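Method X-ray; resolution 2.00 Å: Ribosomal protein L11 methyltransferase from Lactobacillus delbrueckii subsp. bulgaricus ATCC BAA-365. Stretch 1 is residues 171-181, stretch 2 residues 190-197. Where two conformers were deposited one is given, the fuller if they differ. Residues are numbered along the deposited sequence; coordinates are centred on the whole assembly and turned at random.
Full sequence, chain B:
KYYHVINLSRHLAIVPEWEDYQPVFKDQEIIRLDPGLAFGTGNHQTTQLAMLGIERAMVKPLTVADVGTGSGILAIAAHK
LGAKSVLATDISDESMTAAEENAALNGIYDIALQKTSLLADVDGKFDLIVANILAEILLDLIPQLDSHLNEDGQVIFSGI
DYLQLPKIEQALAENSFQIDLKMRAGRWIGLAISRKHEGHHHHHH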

# COMPACT_ATOMS: atom_id res chain seq x y z
N ALA B 171 2.25 23.35 -7.65
CA ALA B 171 3.46 23.62 -6.85
C ALA B 171 4.54 22.54 -6.97
O ALA B 171 5.73 22.87 -6.99
N LEU B 172 4.14 21.27 -7.05
CA LEU B 172 5.09 20.17 -7.29
C LEU B 172 5.76 20.30 -8.67
O LEU B 172 6.98 20.19 -8.78
N ALA B 173 4.95 20.53 -9.70
CA ALA B 173 5.44 20.72 -11.08
C ALA B 173 6.43 21.87 -11.17
O ALA B 173 7.52 21.72 -11.73
N GLU B 174 6.06 23.00 -10.56
CA GLU B 174 6.89 24.21 -10.49
C GLU B 174 8.22 23.99 -9.80
O GLU B 174 9.20 24.67 -10.11
N ASN B 175 8.26 23.03 -8.87
CA ASN B 175 9.50 22.71 -8.16
C ASN B 175 10.19 21.46 -8.69
O ASN B 175 11.09 20.92 -8.02
N SER B 176 9.77 21.05 -9.89
CA SER B 176 10.32 19.89 -10.61
C SER B 176 10.16 18.56 -9.87
O SER B 176 11.11 17.79 -9.72
N PHE B 177 8.94 18.31 -9.40
CA PHE B 177 8.59 17.04 -8.77
C PHE B 177 7.47 16.37 -9.56
O PHE B 177 6.56 17.04 -10.04
N GLN B 178 7.55 15.06 -9.69
CA GLN B 178 6.48 14.29 -10.30
C GLN B 178 5.76 13.42 -9.26
O GLN B 178 6.31 13.13 -8.20
N ILE B 179 4.53 13.02 -9.60
CA ILE B 179 3.71 12.14 -8.77
C ILE B 179 3.77 10.75 -9.39
O ILE B 179 3.31 10.53 -10.52
N ASP B 180 4.37 9.82 -8.65
CA ASP B 180 4.50 8.44 -9.07
C ASP B 180 3.24 7.64 -8.73
O ASP B 180 2.93 6.64 -9.38
N LEU B 181 2.54 8.07 -7.68
CA LEU B 181 1.36 7.37 -7.18
C LEU B 181 0.44 8.34 -6.46
O LEU B 181 0.86 9.10 -5.60
N GLY B 190 -3.41 10.93 -0.87
CA GLY B 190 -2.00 10.68 -0.55
C GLY B 190 -1.19 10.62 -1.83
O GLY B 190 -1.67 10.14 -2.86
N LEU B 191 0.04 11.10 -1.79
CA LEU B 191 0.92 11.11 -2.97
C LEU B 191 2.29 10.53 -2.70
O LEU B 191 2.92 10.87 -1.69
N ALA B 192 2.76 9.68 -3.61
CA ALA B 192 4.16 9.28 -3.67
C ALA B 192 4.83 10.13 -4.75
O ALA B 192 4.34 10.19 -5.89
N ILE B 193 5.93 10.77 -4.38
CA ILE B 193 6.55 11.85 -5.14
C ILE B 193 8.05 11.57 -5.32
O ILE B 193 8.71 11.08 -4.41
N SER B 194 8.58 11.89 -6.50
CA SER B 194 10.03 11.90 -6.72
C SER B 194 10.40 13.09 -7.62
O SER B 194 9.51 13.81 -8.08
N ARG B 195 11.70 13.31 -7.83
CA ARG B 195 12.16 14.36 -8.76
C ARG B 195 11.75 14.03 -10.19
O ARG B 195 11.77 12.86 -10.59
N LYS B 196 11.37 15.06 -10.95
CA LYS B 196 10.98 14.87 -12.35
C LYS B 196 12.06 14.14 -13.13
O LYS B 196 13.23 14.54 -13.14
N HIS B 197 11.66 13.03 -13.74
CA HIS B 197 12.54 12.14 -14.48
C HIS B 197 11.84 11.68 -15.76
O HIS B 197 10.66 11.33 -15.73

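The shortest side-chain contact between the two stretches is polar: Ser 194 OG donates a hydrogen bond to Asp 180 OD2 at 2.7 Å. Ser 194 adopts the p rotamer and Asp 180 the m rotamer, and the CA-to-CB bond of Asp 180 points toward the opposing strand. The other carboxylate oxygen is also engaged, since Gln 178 NE2 donates to Asp 180 OD1 at 3.1 Å. Gln 178, with chi1 p and chi2 t, brings its amide end nearer to the other stretch, where OE1 accepts a hydrogen bond from His 197 N at 2.8 Å. One amide thus links the aspartate to the chain beyond the strand, although His 197 as a whole is poorly ordered, so this bond is less certain than the others.

These side chains ride on an antiparallel backbone ladder. Gln 178 N donates to Ser 194 O at 2.8 Å, and Ser 194 N returns a bond to Gln 178 O at 3.1 Å, placing the two side chains on the same face. A beta bulge then shifts the register by one: Ala 192 O receives both Asp 180 N at 2.8 Å and, weakly, Leu 181 N at 3.3 Å. Beyond it Leu 181, chi1 t and chi2 p, lies on the Gln 178 and Ser 194 face, its CB 3.8 Å from Ala 192 CB.

The other face is apolar. Ile 179 and Ile 193, both m,t, share it; Ile 179 CG2 lies 3.9 Å from Leu 191 CD2, and Ile 193 CG2 meets Phe 177 CB at 3.8 Å. Leu 172, also m,t, reaches over from the helix, its CD1 3.9 Å from both Leu 191 CD1 and Ile 193 CD1. Phe 177 (chi1 m) directs its CA-to-CB bond away overall, yet its CE1 still approaches Arg 195 CG at 4.2 Å.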

# COMPACT_ATOMS: atom_id res chain seq x y z
CB ALA B 171 3.10 23.86 -5.41
CB LEU B 172 4.40 18.81 -7.12
CG LEU B 172 4.07 18.35 -5.68
CD1 LEU B 172 3.07 17.19 -5.68
CD2 LEU B 172 5.33 17.99 -4.90
CB ALA B 173 4.26 20.95 -12.04
CB GLU B 174 6.14 25.34 -9.78
CG GLU B 174 5.09 26.03 -10.63
CD GLU B 174 4.07 26.82 -9.83
OE1 GLU B 174 4.24 26.94 -8.59
OE2 GLU B 174 3.10 27.33 -10.44
CB ASN B 175 9.25 22.61 -6.65
CG ASN B 175 9.04 23.95 -6.02
OD1 ASN B 175 9.98 24.56 -5.52
ND2 ASN B 175 7.80 24.44 -6.05
CB SER B 176 11.78 20.14 -11.03
OG SER B 176 11.90 21.35 -11.76
CB PHE B 177 8.18 17.25 -7.31
CG PHE B 177 9.33 17.55 -6.39
CD1 PHE B 177 10.16 16.54 -5.95
CD2 PHE B 177 9.59 18.86 -5.99
CE1 PHE B 177 11.24 16.81 -5.11
CE2 PHE B 177 10.66 19.14 -5.15
CZ PHE B 177 11.49 18.11 -4.72
CB GLN B 178 7.04 13.42 -11.43
CG GLN B 178 8.01 12.34 -10.97
CD GLN B 178 8.67 11.61 -12.12
OE1 GLN B 178 9.01 12.22 -13.14
NE2 GLN B 178 8.88 10.31 -11.95
CB ILE B 179 2.25 12.64 -8.69
CG1 ILE B 179 2.19 14.03 -8.06
CG2 ILE B 179 1.37 11.64 -7.93
CD1 ILE B 179 0.80 14.71 -8.12
CB ASP B 180 5.70 7.80 -8.38
CG ASP B 180 6.99 8.56 -8.62
OD1 ASP B 180 7.15 9.18 -9.69
OD2 ASP B 180 7.86 8.53 -7.73
CB LEU B 181 1.74 6.21 -6.27
CG LEU B 181 0.61 5.48 -5.53
CD1 LEU B 181 -0.27 4.60 -6.46
CD2 LEU B 181 1.17 4.64 -4.41
CB LEU B 191 1.11 12.53 -3.50
CG LEU B 191 -0.10 13.42 -3.78
CD1 LEU B 191 0.39 14.84 -4.05
CD2 LEU B 191 -0.89 12.88 -4.97
CB ALA B 192 4.30 7.80 -3.98
CB ILE B 193 6.33 13.21 -4.42
CG1 ILE B 193 4.84 13.61 -4.43
CG2 ILE B 193 7.16 14.35 -5.03
CD1 ILE B 193 4.45 14.51 -3.26
CB SER B 194 10.51 10.57 -7.32
OG SER B 194 9.82 10.26 -8.52
CB ARG B 195 13.68 14.52 -8.70
CG ARG B 195 14.24 14.96 -7.36
CD ARG B 195 15.66 15.45 -7.52
NE ARG B 195 16.40 15.44 -6.26
CZ ARG B 195 16.56 16.50 -5.47
NH1 ARG B 195 16.03 17.67 -5.81
NH2 ARG B 195 17.26 16.40 -4.35
CB LYS B 196 10.61 16.19 -13.02
CG LYS B 196 9.12 16.40 -13.15
CD LYS B 196 8.77 16.99 -14.51
CE LYS B 196 7.30 16.79 -14.84
NZ LYS B 196 7.04 16.97 -16.29
CB HIS B 197 12.92 10.91 -13.63
CG HIS B 197 14.20 11.06 -12.87
ND1 HIS B 197 15.32 10.31 -13.15
CD2 HIS B 197 14.54 11.87 -11.84
CE1 HIS B 197 16.30 10.65 -12.33
NE2 HIS B 197 15.85 11.60 -11.52